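Local coordinates for endo-1,3-beta-glucanase (Streptomyces sioyaensis, PDB 3DGT), which hydrolyses internal 1,3-beta-glucan linkages as an endo-glucanase of glycoside hydrolase family 16, this chain being its catalytic domain, at residues D15-A20 and M266-V271; G66-T71 and V238-A243; V102-Q107 and P121-L126; A28-D33 and G83-T88; A21-N26 and V60-N65. One frame throughout, in Å; residues are numbered along the deposited sequence.

The five contacts sample one jelly-roll β-sandwich. Contact 1 joins nearly the two ends of the chain, and the other four are nested inside the loop it closes; contact 5 closes before contact 2 opens. Contacts 1 and 2 have centres about 9 Å apart, are linked through neighbouring strands 266-276 and 68-74, and supply the protein ligands of a single magnesium ion. Contact 5 joins the continuation of the D15-A20 loop to strand 60-62. Strand 80-87 of contact 4 pairs with both strands of contact 2, and strand 236-244 also pairs with strand 119-127 of contact 3. Contact 3 lies about 4 Å from the chain's centre, contact 1 about 15 Å, which places the metal site toward the periphery.

Contact 1: residues D15-A20 and M266-V271; sequences DDFDGA and MVVDYV. With MG (magnesium ion), chain B.
D16 and D269 hold one magnesium ion between them, each using its backbone O and its carboxylate OD1. D16 O and D16 OD1 both lie 2.1 Å from the metal. On the strand side, D269 has helix-like backbone angles (phi -68°, psi -44°) within a β-strand, and this local kink, with CG anti to the backbone N (chi1 -175°), brings its O and OD1 round to the same ion. G66 O and a water, 2.1 Å from the magnesium ion and donating to D18 OD1, complete six oxygen ligands. The second carboxylate oxygens are held in turn: D269 OD2 by R105 and the N of S1, D16 OD2 by the N of A2.

Backbone hydrogen bonding continues beside the site. D15 and V271 form an antiparallel hydrogen-bonded pair, D15 N to V271 O at 3.0 Å and V271 N to D15 O at 3.1 Å. D15 OD1 then accepts from F17 N at 2.9 Å, an Asx turn that bends the chain out of the strand.

Apolar packing is limited: F17 CE2 rests 3.8 Å from V268 CG1 and, more loosely, near V271 CG2.

Aspartate suits these places because its short carboxylate can chelate together with its own carbonyl. D16 OD1 and D269 OD1 approach to 2.9 Å, a closeness the cation probably makes tolerable by offsetting their repulsion, and the shared ion ties the loop to the last strand.

Contact 2: residues G66-T71 and V238-A243; sequences GDLLIT and VILNVA. With MG (magnesium ion), chain B.
The strand bearing L68 and I70 crosses the one bearing L240 and V242 with axes 8.1 Å apart and N-to-C directions 39° apart. That separation is too wide for backbone pairing; strand 80-87 is hydrogen-bonded to both instead, and the gap is filled by aliphatic side chains directed toward each other. L68 and L240 slide past one another in opposite directions until their branch tips meet, L68 CD2 lying 3.8 Å from L240 CD1. I70 does most of the filling. With CG1 anti to the carbonyl carbon (chi1 -63°), I70 CD1 extends to L240 O at 3.7 Å and L240 CB at 3.9 Å, while I70 CG2, anti to the backbone N, lies against V242 CG2 at 3.8 Å. Isoleucine suits this place, since its two branches meet different residues. M266 and V271 of the last strand pack against V242 and L240 and continue the same apolar interior. Just before the strand, G66 has a backbone (phi 98°) that a side chain would strain, and its carbonyl O binds the magnesium ion of this protein at 2.1 Å. The aliphatic packing between layers belongs to the jelly-roll β-sandwich of glycoside hydrolase family 16.

Contact 3: residues V102-Q107 and P121-L126; sequences VEARLQ and PAFWML
A104 sets its methyl group squarely over the ring of F123, and this is the tightest point between the two strands. A104 CB stands 3.5 Å from the ring centroid, 14° off the ring normal, a CH-pi contact made over the middle of the face. The backbone closes in as well, with A104 N 3.4 Å from F123 CE2. The small side chain of alanine suits this close approach. F123 reaches there because its CG is anti to the backbone N (chi1 160°), which sends the ring across the gap. V102 fills the space beside it: CG1 lies 4.0 Å from F123 CZ, while CG2 touches the thioether of M125 at SD, 3.8 Å away. The bend of M125 at chi3 turns its CE back to V102 CG2, also at 3.8 Å.

The strands run nearly antiparallel, 168° apart, but their axes are 8.6 Å from each other, the spacing of two layers packed through side chains. They belong to the jelly-roll sandwich of family 16, in which the concave sheet typically lines the substrate cleft.

Packing is slacker toward L106, whose CD2 approaches F123 CB at 4.1 Å. On the far side of strand 102-107, E103 and R105 turn away from the interior and are partly exposed. The charged end of E103 is nevertheless engaged, by T194 and the hydroxyl of Y270. W124, next to F123, points away from strand 102-107, its NE1 bonded to N241 OD1.

Contact 4: residues A28-D33 and G83-T88; sequences ANWQFD and GRIETT
Q31 and E86 exchange two backbone hydrogen bonds, Q31 N to E86 O at 2.7 Å and E86 N to Q31 O at 2.9 Å, both close to straight. They form the hydrogen-bonded pair of a short, strongly twisted antiparallel ladder that adds strand 30-32 to strand 80-87 of the jelly roll. D33 N to R84 O extends the ladder at one end. At the other, T88 N reaches N29 O from above the carbonyl plane. Threonine suits this end because OG1, between its backbone N and carbonyl carbon, lies beside that bond and donates to A28 O at 3.0 Å while N serves N29 O. A water accepts from R84 N and can donate to D33 O.

The salt bridge between D33 OD2 and R84 NE meets the guanidinium at its edge, but the place of OD2 is doubtful because it sits implausibly near E86 OE2. E86 OE1 forms a salt bridge with R131, while OE2, the atom close to D33, is bonded to the hydroxyl of Y38.

Beyond the polar rungs, W30 slots its indole between two residues of the opposite strand. I85 CD1 lies over one face, 4.0 Å from the six-membered ring centroid, and T87 CG2 over the opposite face at 3.9 Å. T87 can offer its methyl because OG1 stands between the backbone N and carbonyl carbon (chi1 52°), bonded to R89 O and V238 N. The indole's NE1 is held by D15 OD2. I85 also packs beside F32, both pointing the same way, with I85 CG2 3.7 Å from F32 CD1.

Contact 5: residues A21-N26 and V60-N65; sequences AGSSVN and VSLDGN
The loop that leads from strand 9-15 to strand 30-32 is laid against the short strand 60-62, where G22 and S23 grip both backbone polar atoms of L62. G22 N donates to L62 O at 2.8 Å in a nearly straight bond, and L62 N donates its N-H to S23 O at 3.0 Å. Two residues on, a water bridges the segments, accepting from V25 N at 3.0 Å and donating to V60 O at 2.9 Å. S23 OG, bonded to A20 O, lies against L62 CD1 at 3.4 Å, and the leucine goes on to pack against F17. V25 and V60 meet more loosely through their CG1 methyls, beside F32.

Glycine suits two points: G22 has positive phi (85°), and at G64 the backbone angles and the nearness of the loop, G64 CA 3.3 Å from A21 N, leave no room for a side chain. D63 OD1 accepts from N65 N at 2.8 Å, an Asx turn. Because it takes the amides of N65 and D67, on either side of G66 in sequence, it probably helps set the backbone of that magnesium ligand, while the loop is held chiefly by main-chain bonds and one bridging water.

Contact 1: residues D15-A20 and M266-V271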
# COMPACT_ATOMS: atom_id res chain seq x y z
N ASP A 15 1.57 14.38 2.71
CA ASP A 15 0.97 14.90 1.48
C ASP A 15 -0.52 14.70 1.62
O ASP A 15 -1.00 13.56 1.69
CB ASP A 15 1.48 14.18 0.23
CG ASP A 15 1.13 14.92 -1.05
OD1 ASP A 15 0.16 15.71 -1.07
OD2 ASP A 15 1.84 14.70 -2.06
N ASP A 16 -1.24 15.82 1.69
CA ASP A 16 -2.68 15.81 1.83
C ASP A 16 -3.42 16.00 0.50
O ASP A 16 -4.65 16.13 0.48
CB ASP A 16 -3.13 16.85 2.88
CG ASP A 16 -4.13 16.28 3.87
OD1 ASP A 16 -5.09 15.63 3.42
OD2 ASP A 16 -3.97 16.50 5.10
N PHE A 17 -2.67 15.99 -0.61
CA PHE A 17 -3.27 15.93 -1.96
C PHE A 17 -4.25 17.06 -2.25
O PHE A 17 -5.25 16.87 -2.94
CB PHE A 17 -3.90 14.54 -2.20
CG PHE A 17 -2.91 13.41 -2.13
CD1 PHE A 17 -1.87 13.32 -3.05
CD2 PHE A 17 -3.04 12.42 -1.16
CE1 PHE A 17 -0.96 12.28 -3.00
CE2 PHE A 17 -2.13 11.36 -1.09
CZ PHE A 17 -1.08 11.29 -2.02
N ASP A 18 -3.94 18.25 -1.73
CA ASP A 18 -4.71 19.43 -2.04
C ASP A 18 -4.25 20.00 -3.37
O ASP A 18 -3.09 19.84 -3.77
CB ASP A 18 -4.58 20.47 -0.90
CG ASP A 18 -5.14 19.95 0.42
OD1 ASP A 18 -6.27 19.41 0.41
OD2 ASP A 18 -4.43 20.08 1.44
N GLY A 19 -5.18 20.65 -4.06
CA GLY A 19 -4.94 21.17 -5.40
C GLY A 19 -6.16 20.99 -6.28
O GLY A 19 -7.12 20.31 -5.89
N ALA A 20 -6.15 21.60 -7.46
CA ALA A 20 -7.34 21.67 -8.30
C ALA A 20 -7.75 20.31 -8.88
O ALA A 20 -6.91 19.45 -9.14
CB ALA A 20 -7.15 22.70 -9.40
N MET A 266 -9.58 4.55 -6.26
CA MET A 266 -9.19 4.63 -4.86
C MET A 266 -9.02 6.12 -4.58
O MET A 266 -8.36 6.83 -5.35
CB MET A 266 -7.89 3.89 -4.60
CG MET A 266 -7.44 4.01 -3.13
SD MET A 266 -6.12 2.87 -2.69
CE MET A 266 -4.77 3.49 -3.68
N VAL A 267 -9.65 6.58 -3.50
CA VAL A 267 -9.68 8.00 -3.15
C VAL A 267 -8.85 8.19 -1.88
O VAL A 267 -9.25 7.71 -0.82
CB VAL A 267 -11.14 8.47 -2.91
CG1 VAL A 267 -11.16 9.97 -2.65
CG2 VAL A 267 -12.03 8.14 -4.11
N VAL A 268 -7.71 8.87 -2.00
CA VAL A 268 -6.77 8.98 -0.88
C VAL A 268 -6.69 10.41 -0.38
O VAL A 268 -6.19 11.29 -1.07
CB VAL A 268 -5.35 8.50 -1.30
CG1 VAL A 268 -4.41 8.45 -0.08
CG2 VAL A 268 -5.43 7.13 -2.01
N ASP A 269 -7.16 10.65 0.84
CA ASP A 269 -7.09 11.98 1.45
C ASP A 269 -5.66 12.40 1.77
O ASP A 269 -5.26 13.53 1.48
CB ASP A 269 -7.97 12.02 2.70
CG ASP A 269 -8.06 13.40 3.34
OD1 ASP A 269 -7.64 14.41 2.74
OD2 ASP A 269 -8.59 13.45 4.47
N TYR A 270 -4.89 11.49 2.34
CA TYR A 270 -3.51 11.81 2.68
C TYR A 270 -2.69 10.56 2.91
O TYR A 270 -3.23 9.48 3.13
CB TYR A 270 -3.45 12.71 3.94
CG TYR A 270 -3.91 12.06 5.22
CD1 TYR A 270 -3.04 11.26 5.97
CD2 TYR A 270 -5.22 12.24 5.68
CE1 TYR A 270 -3.47 10.66 7.16
CE2 TYR A 270 -5.64 11.65 6.88
CZ TYR A 270 -4.76 10.85 7.59
OH TYR A 270 -5.18 10.27 8.77
N VAL A 271 -1.37 10.75 2.83
CA VAL A 271 -0.39 9.82 3.36
C VAL A 271 0.45 10.62 4.35
O VAL A 271 0.89 11.73 4.04
CB VAL A 271 0.51 9.21 2.26
CG1 VAL A 271 1.68 8.42 2.88
CG2 VAL A 271 -0.32 8.31 1.34
MG MG B . -6.19 15.39 1.67
O HOH W 1 -6.94 17.29 2.00

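Contact 2: residues G66-T71 and V238-A243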
# COMPACT_ATOMS: atom_id res chain seq x y z
N GLY A 66 -9.23 17.62 -1.90
CA GLY A 66 -8.21 17.17 -0.95
C GLY A 66 -7.81 15.71 -1.09
O GLY A 66 -7.22 15.14 -0.17
N ASP A 67 -8.13 15.10 -2.23
CA ASP A 67 -7.84 13.68 -2.42
C ASP A 67 -7.13 13.38 -3.72
O ASP A 67 -7.39 14.01 -4.75
CB ASP A 67 -9.10 12.82 -2.38
CG ASP A 67 -10.04 13.19 -1.27
OD1 ASP A 67 -9.67 13.03 -0.10
OD2 ASP A 67 -11.19 13.59 -1.58
N LEU A 68 -6.26 12.38 -3.64
CA LEU A 68 -5.72 11.71 -4.81
C LEU A 68 -6.74 10.70 -5.33
O LEU A 68 -7.39 10.01 -4.54
CB LEU A 68 -4.44 10.96 -4.43
CG LEU A 68 -3.81 10.02 -5.46
CD1 LEU A 68 -3.17 10.81 -6.56
CD2 LEU A 68 -2.80 9.14 -4.76
N LEU A 69 -6.87 10.61 -6.66
CA LEU A 69 -7.65 9.56 -7.31
C LEU A 69 -6.72 8.66 -8.10
O LEU A 69 -5.98 9.13 -8.97
CB LEU A 69 -8.69 10.15 -8.27
CG LEU A 69 -9.68 11.18 -7.72
CD1 LEU A 69 -10.48 11.73 -8.88
CD2 LEU A 69 -10.60 10.56 -6.68
N ILE A 70 -6.75 7.36 -7.81
CA ILE A 70 -6.10 6.40 -8.69
C ILE A 70 -7.21 5.58 -9.34
O ILE A 70 -7.92 4.85 -8.65
CB ILE A 70 -5.06 5.50 -7.98
CG1 ILE A 70 -3.90 6.35 -7.42
CG2 ILE A 70 -4.53 4.46 -8.96
CD1 ILE A 70 -2.88 5.56 -6.59
N THR A 71 -7.37 5.73 -10.65
CA THR A 71 -8.52 5.17 -11.35
C THR A 71 -8.14 4.17 -12.44
O THR A 71 -7.53 4.55 -13.43
CB THR A 71 -9.35 6.28 -12.03
OG1 THR A 71 -9.57 7.35 -11.10
CG2 THR A 71 -10.69 5.73 -12.42
N VAL A 238 7.07 4.41 0.33
CA VAL A 238 5.63 4.15 0.39
C VAL A 238 5.09 4.07 -1.04
O VAL A 238 5.52 4.83 -1.91
CB VAL A 238 4.90 5.28 1.17
CG1 VAL A 238 3.37 5.14 1.07
CG2 VAL A 238 5.35 5.29 2.64
N ILE A 239 4.15 3.15 -1.26
CA ILE A 239 3.54 2.94 -2.58
C ILE A 239 2.02 3.00 -2.46
O ILE A 239 1.44 2.47 -1.51
CB ILE A 239 3.97 1.58 -3.21
CG1 ILE A 239 5.50 1.41 -3.23
CG2 ILE A 239 3.40 1.41 -4.61
CD1 ILE A 239 6.05 0.64 -2.04
N LEU A 240 1.37 3.66 -3.43
CA LEU A 240 -0.09 3.62 -3.61
C LEU A 240 -0.38 3.13 -5.02
O LEU A 240 0.22 3.61 -5.98
CB LEU A 240 -0.69 5.02 -3.45
CG LEU A 240 -0.69 5.62 -2.04
CD1 LEU A 240 -0.94 7.12 -2.15
CD2 LEU A 240 -1.73 4.97 -1.17
N ASN A 241 -1.29 2.17 -5.15
CA ASN A 241 -1.67 1.68 -6.47
C ASN A 241 -3.04 1.04 -6.50
O ASN A 241 -3.60 0.70 -5.46
CB ASN A 241 -0.64 0.66 -6.99
CG ASN A 241 -0.58 -0.60 -6.14
OD1 ASN A 241 0.02 -0.61 -5.06
ND2 ASN A 241 -1.22 -1.66 -6.61
N VAL A 242 -3.57 0.88 -7.70
CA VAL A 242 -4.67 -0.06 -7.90
C VAL A 242 -4.27 -1.01 -9.02
O VAL A 242 -4.25 -0.66 -10.20
CB VAL A 242 -6.03 0.62 -8.19
CG1 VAL A 242 -7.12 -0.44 -8.27
CG2 VAL A 242 -6.38 1.67 -7.11
N ALA A 243 -3.90 -2.23 -8.64
CA ALA A 243 -3.62 -3.27 -9.61
C ALA A 243 -4.94 -3.81 -10.16
O ALA A 243 -5.98 -3.69 -9.52
CB ALA A 243 -2.79 -4.40 -8.97
MG MG B . -6.19 15.39 1.67
O HOH W 1 -6.94 17.29 2.00

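Contact 3: residues V102-Q107 and P121-L126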
# COMPACT_ATOMS: atom_id res chain seq x y z
N VAL A 102 3.03 5.13 9.88
CA VAL A 102 2.79 5.42 8.46
C VAL A 102 1.31 5.19 8.22
O VAL A 102 0.80 4.11 8.53
CB VAL A 102 3.67 4.53 7.55
CG1 VAL A 102 3.41 4.84 6.07
CG2 VAL A 102 5.15 4.74 7.89
N GLU A 103 0.63 6.20 7.70
CA GLU A 103 -0.84 6.20 7.68
C GLU A 103 -1.38 6.80 6.41
O GLU A 103 -0.85 7.77 5.89
CB GLU A 103 -1.34 7.02 8.87
CG GLU A 103 -2.84 7.10 9.01
CD GLU A 103 -3.24 7.68 10.36
OE1 GLU A 103 -3.10 6.95 11.36
OE2 GLU A 103 -3.65 8.86 10.41
N ALA A 104 -2.46 6.21 5.92
CA ALA A 104 -3.23 6.81 4.84
C ALA A 104 -4.70 6.76 5.17
O ALA A 104 -5.18 5.79 5.76
CB ALA A 104 -2.98 6.12 3.51
N ARG A 105 -5.42 7.81 4.80
CA ARG A 105 -6.87 7.81 4.92
C ARG A 105 -7.40 7.72 3.51
O ARG A 105 -7.06 8.56 2.66
CB ARG A 105 -7.36 9.07 5.64
CG ARG A 105 -8.87 9.18 5.75
CD ARG A 105 -9.25 10.33 6.67
NE ARG A 105 -10.70 10.39 6.90
CZ ARG A 105 -11.52 11.28 6.36
NH1 ARG A 105 -11.08 12.22 5.53
NH2 ARG A 105 -12.82 11.22 6.65
N LEU A 106 -8.19 6.69 3.24
CA LEU A 106 -8.61 6.39 1.88
C LEU A 106 -9.94 5.66 1.82
O LEU A 106 -10.34 4.98 2.78
CB LEU A 106 -7.51 5.60 1.13
CG LEU A 106 -7.15 4.20 1.66
CD1 LEU A 106 -8.05 3.13 1.05
CD2 LEU A 106 -5.68 3.88 1.40
N GLN A 107 -10.59 5.79 0.66
CA GLN A 107 -11.76 5.01 0.31
C GLN A 107 -11.31 4.01 -0.75
O GLN A 107 -10.74 4.39 -1.76
CB GLN A 107 -12.83 5.92 -0.30
CG GLN A 107 -14.10 5.19 -0.74
CD GLN A 107 -15.08 6.09 -1.45
OE1 GLN A 107 -14.74 7.19 -1.88
NE2 GLN A 107 -16.32 5.61 -1.60
N PRO A 121 -6.64 -2.63 -4.92
CA PRO A 121 -6.01 -1.45 -4.34
C PRO A 121 -5.00 -1.83 -3.26
O PRO A 121 -5.13 -2.86 -2.60
CB PRO A 121 -7.20 -0.70 -3.71
CG PRO A 121 -8.15 -1.80 -3.33
CD PRO A 121 -8.05 -2.78 -4.48
N ALA A 122 -3.99 -0.98 -3.09
CA ALA A 122 -2.95 -1.24 -2.09
C ALA A 122 -2.28 0.04 -1.63
O ALA A 122 -2.12 1.00 -2.40
CB ALA A 122 -1.92 -2.23 -2.61
N PHE A 123 -1.89 0.04 -0.36
CA PHE A 123 -1.11 1.10 0.27
C PHE A 123 -0.08 0.36 1.09
O PHE A 123 -0.41 -0.37 2.02
CB PHE A 123 -2.03 1.95 1.16
CG PHE A 123 -1.32 2.75 2.23
CD1 PHE A 123 -0.28 3.62 1.91
CD2 PHE A 123 -1.74 2.68 3.55
CE1 PHE A 123 0.35 4.37 2.90
CE2 PHE A 123 -1.13 3.44 4.54
CZ PHE A 123 -0.08 4.28 4.21
N TRP A 124 1.18 0.53 0.74
CA TRP A 124 2.20 -0.37 1.26
C TRP A 124 3.59 0.25 1.28
O TRP A 124 3.80 1.39 0.83
CB TRP A 124 2.16 -1.71 0.51
CG TRP A 124 2.30 -1.63 -0.99
CD1 TRP A 124 1.43 -1.07 -1.88
CD2 TRP A 124 3.37 -2.17 -1.77
NE1 TRP A 124 1.91 -1.19 -3.17
CE2 TRP A 124 3.09 -1.89 -3.13
CE3 TRP A 124 4.55 -2.87 -1.45
CZ2 TRP A 124 3.95 -2.27 -4.18
CZ3 TRP A 124 5.40 -3.26 -2.49
CH2 TRP A 124 5.10 -2.95 -3.83
N MET A 125 4.53 -0.49 1.85
CA MET A 125 5.91 -0.02 2.01
C MET A 125 6.86 -1.11 1.57
O MET A 125 6.61 -2.29 1.80
CB MET A 125 6.20 0.30 3.48
CG MET A 125 5.38 1.44 4.05
SD MET A 125 5.50 1.55 5.86
CE MET A 125 7.20 2.04 6.14
N LEU A 126 7.97 -0.69 0.95
CA LEU A 126 9.00 -1.61 0.51
C LEU A 126 10.37 -1.11 0.99
O LEU A 126 10.62 0.10 1.01
CB LEU A 126 8.94 -1.72 -1.02
CG LEU A 126 9.54 -2.89 -1.78
CD1 LEU A 126 9.24 -4.24 -1.12
CD2 LEU A 126 8.99 -2.84 -3.20

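Contact 4: residues A28-D33 and G83-T88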
# COMPACT_ATOMS: atom_id res chain seq x y z
N ALA A 28 7.47 16.39 -6.34
CA ALA A 28 8.53 16.53 -5.33
C ALA A 28 8.41 15.39 -4.31
O ALA A 28 9.41 14.99 -3.71
CB ALA A 28 8.48 17.87 -4.64
N ASN A 29 7.18 14.88 -4.13
CA ASN A 29 6.90 13.84 -3.15
C ASN A 29 6.76 12.45 -3.74
O ASN A 29 6.99 11.46 -3.05
CB ASN A 29 5.60 14.14 -2.41
CG ASN A 29 5.72 15.31 -1.46
OD1 ASN A 29 6.81 15.69 -1.03
ND2 ASN A 29 4.58 15.88 -1.11
N TRP A 30 6.35 12.38 -5.01
CA TRP A 30 5.96 11.11 -5.64
C TRP A 30 6.64 10.90 -6.98
O TRP A 30 6.82 11.85 -7.75
CB TRP A 30 4.44 11.06 -5.84
CG TRP A 30 3.70 11.19 -4.56
CD1 TRP A 30 3.20 12.33 -4.02
CD2 TRP A 30 3.42 10.14 -3.63
NE1 TRP A 30 2.61 12.06 -2.80
CE2 TRP A 30 2.74 10.72 -2.54
CE3 TRP A 30 3.68 8.76 -3.60
CZ2 TRP A 30 2.30 9.97 -1.44
CZ3 TRP A 30 3.24 8.01 -2.51
CH2 TRP A 30 2.56 8.62 -1.44
N GLN A 31 6.98 9.65 -7.25
CA GLN A 31 7.41 9.24 -8.58
C GLN A 31 6.47 8.20 -9.16
O GLN A 31 5.88 7.40 -8.43
CB GLN A 31 8.86 8.75 -8.59
CG GLN A 31 9.21 7.71 -7.55
CD GLN A 31 10.71 7.55 -7.42
OE1 GLN A 31 11.42 8.50 -7.08
NE2 GLN A 31 11.20 6.37 -7.73
N PHE A 32 6.34 8.20 -10.48
CA PHE A 32 5.44 7.28 -11.17
C PHE A 32 6.13 5.98 -11.56
O PHE A 32 7.23 5.98 -12.11
CB PHE A 32 4.92 7.91 -12.46
CG PHE A 32 4.04 9.10 -12.24
CD1 PHE A 32 2.68 8.94 -12.00
CD2 PHE A 32 4.57 10.39 -12.31
CE1 PHE A 32 1.86 10.04 -11.80
CE2 PHE A 32 3.74 11.50 -12.11
CZ PHE A 32 2.38 11.32 -11.86
N ASP A 33 5.45 4.86 -11.29
CA ASP A 33 5.83 3.58 -11.87
C ASP A 33 4.98 3.42 -13.13
O ASP A 33 3.79 3.73 -13.11
CB ASP A 33 5.55 2.43 -10.89
CG ASP A 33 6.44 2.46 -9.67
OD1 ASP A 33 7.50 3.09 -9.71
OD2 ASP A 33 6.07 1.81 -8.66
N GLY A 83 -2.81 3.33 -11.99
CA GLY A 83 -1.75 4.15 -11.41
C GLY A 83 -1.03 3.43 -10.29
O GLY A 83 -1.61 2.61 -9.58
N ARG A 84 0.25 3.77 -10.16
CA ARG A 84 1.15 3.22 -9.13
C ARG A 84 2.21 4.26 -8.87
O ARG A 84 3.09 4.50 -9.71
CB ARG A 84 1.80 1.92 -9.61
CG ARG A 84 2.74 1.26 -8.60
CD ARG A 84 3.26 -0.06 -9.16
NE ARG A 84 4.38 -0.59 -8.38
CZ ARG A 84 4.48 -1.85 -7.95
NH1 ARG A 84 3.51 -2.74 -8.20
NH2 ARG A 84 5.55 -2.23 -7.26
N ILE A 85 2.11 4.92 -7.72
CA ILE A 85 3.06 5.98 -7.36
C ILE A 85 3.82 5.61 -6.11
O ILE A 85 3.28 4.91 -5.24
CB ILE A 85 2.40 7.37 -7.25
CG1 ILE A 85 1.37 7.42 -6.12
CG2 ILE A 85 1.80 7.77 -8.59
CD1 ILE A 85 0.85 8.85 -5.87
N GLU A 86 5.08 6.04 -6.03
CA GLU A 86 5.93 5.79 -4.85
C GLU A 86 6.53 7.07 -4.33
O GLU A 86 6.80 8.00 -5.10
CB GLU A 86 7.09 4.85 -5.20
CG GLU A 86 6.71 3.64 -6.01
CD GLU A 86 7.85 2.66 -6.22
OE1 GLU A 86 8.98 2.89 -5.74
OE2 GLU A 86 7.59 1.65 -6.88
N THR A 87 6.79 7.13 -3.04
CA THR A 87 7.44 8.31 -2.50
C THR A 87 8.84 8.44 -3.10
O THR A 87 9.54 7.44 -3.31
CB THR A 87 7.53 8.31 -0.96
OG1 THR A 87 8.10 7.07 -0.50
CG2 THR A 87 6.14 8.50 -0.35
N THR A 88 9.22 9.67 -3.41
CA THR A 88 10.61 9.94 -3.77
C THR A 88 11.52 9.55 -2.60
O THR A 88 12.61 9.02 -2.82
CB THR A 88 10.80 11.42 -4.10
OG1 THR A 88 10.23 12.21 -3.07
CG2 THR A 88 10.09 11.76 -5.40
O HOH W 2 1.55 5.32 -12.22

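Contact 5: residues A21-N26 and V60-N65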
# COMPACT_ATOMS: atom_id res chain seq x y z
N ALA A 21 -9.05 20.14 -9.08
CA ALA A 21 -9.57 18.94 -9.70
C ALA A 21 -8.92 18.67 -11.06
O ALA A 21 -8.81 19.57 -11.90
CB ALA A 21 -11.08 19.05 -9.86
N GLY A 22 -8.49 17.43 -11.24
CA GLY A 22 -7.94 16.97 -12.51
C GLY A 22 -6.47 17.28 -12.67
O GLY A 22 -5.87 16.94 -13.70
N SER A 23 -5.89 17.94 -11.67
CA SER A 23 -4.48 18.31 -11.72
C SER A 23 -3.56 17.17 -11.33
O SER A 23 -3.99 16.15 -10.78
CB SER A 23 -4.19 19.56 -10.87
OG SER A 23 -4.26 19.31 -9.48
N SER A 24 -2.28 17.37 -11.61
CA SER A 24 -1.28 16.35 -11.40
C SER A 24 -0.78 16.30 -9.96
O SER A 24 -0.81 17.30 -9.24
CB SER A 24 -0.12 16.54 -12.39
OG SER A 24 0.62 17.74 -12.14
N VAL A 25 -0.30 15.13 -9.54
CA VAL A 25 0.27 14.90 -8.21
C VAL A 25 1.60 15.66 -8.02
O VAL A 25 2.29 15.98 -8.99
CB VAL A 25 0.43 13.37 -7.95
CG1 VAL A 25 1.59 12.77 -8.75
CG2 VAL A 25 0.56 13.06 -6.49
N ASN A 26 1.95 15.97 -6.76
CA ASN A 26 3.20 16.66 -6.43
C ASN A 26 4.39 15.72 -6.59
O ASN A 26 4.65 14.87 -5.73
CB ASN A 26 3.16 17.22 -5.00
CG ASN A 26 4.36 18.12 -4.67
OD1 ASN A 26 5.31 18.23 -5.44
ND2 ASN A 26 4.29 18.77 -3.52
N VAL A 60 -4.06 8.88 -12.55
CA VAL A 60 -3.55 9.48 -11.31
C VAL A 60 -3.82 10.98 -11.34
O VAL A 60 -3.24 11.70 -12.15
CB VAL A 60 -2.02 9.25 -11.14
CG1 VAL A 60 -1.50 9.87 -9.83
CG2 VAL A 60 -1.66 7.77 -11.20
N SER A 61 -4.72 11.47 -10.48
CA SER A 61 -5.06 12.89 -10.49
C SER A 61 -5.60 13.31 -9.13
O SER A 61 -5.82 12.47 -8.26
CB SER A 61 -6.10 13.18 -11.59
OG SER A 61 -7.39 12.72 -11.19
N LEU A 62 -5.80 14.61 -8.94
CA LEU A 62 -6.47 15.09 -7.74
C LEU A 62 -7.95 15.32 -8.01
O LEU A 62 -8.35 15.60 -9.15
CB LEU A 62 -5.83 16.39 -7.25
CG LEU A 62 -4.32 16.42 -7.04
CD1 LEU A 62 -3.91 17.76 -6.49
CD2 LEU A 62 -3.85 15.30 -6.11
N ASP A 63 -8.77 15.21 -6.97
CA ASP A 63 -10.21 15.46 -7.12
C ASP A 63 -10.65 16.90 -6.86
O ASP A 63 -11.83 17.23 -7.09
CB ASP A 63 -11.06 14.44 -6.33
CG ASP A 63 -10.96 14.59 -4.80
OD1 ASP A 63 -10.25 15.47 -4.30
OD2 ASP A 63 -11.62 13.79 -4.11
N GLY A 64 -9.73 17.73 -6.38
CA GLY A 64 -10.04 19.12 -6.06
C GLY A 64 -10.62 19.31 -4.67
O GLY A 64 -10.89 20.44 -4.25
N ASN A 65 -10.83 18.20 -3.96
CA ASN A 65 -11.44 18.23 -2.64
C ASN A 65 -10.51 17.70 -1.56
O ASN A 65 -10.94 17.40 -0.46
CB ASN A 65 -12.76 17.46 -2.63
CG ASN A 65 -13.79 18.05 -3.59
OD1 ASN A 65 -13.79 19.25 -3.85
ND2 ASN A 65 -14.66 17.20 -4.12
O HOH W 3 -0.74 13.05 -11.59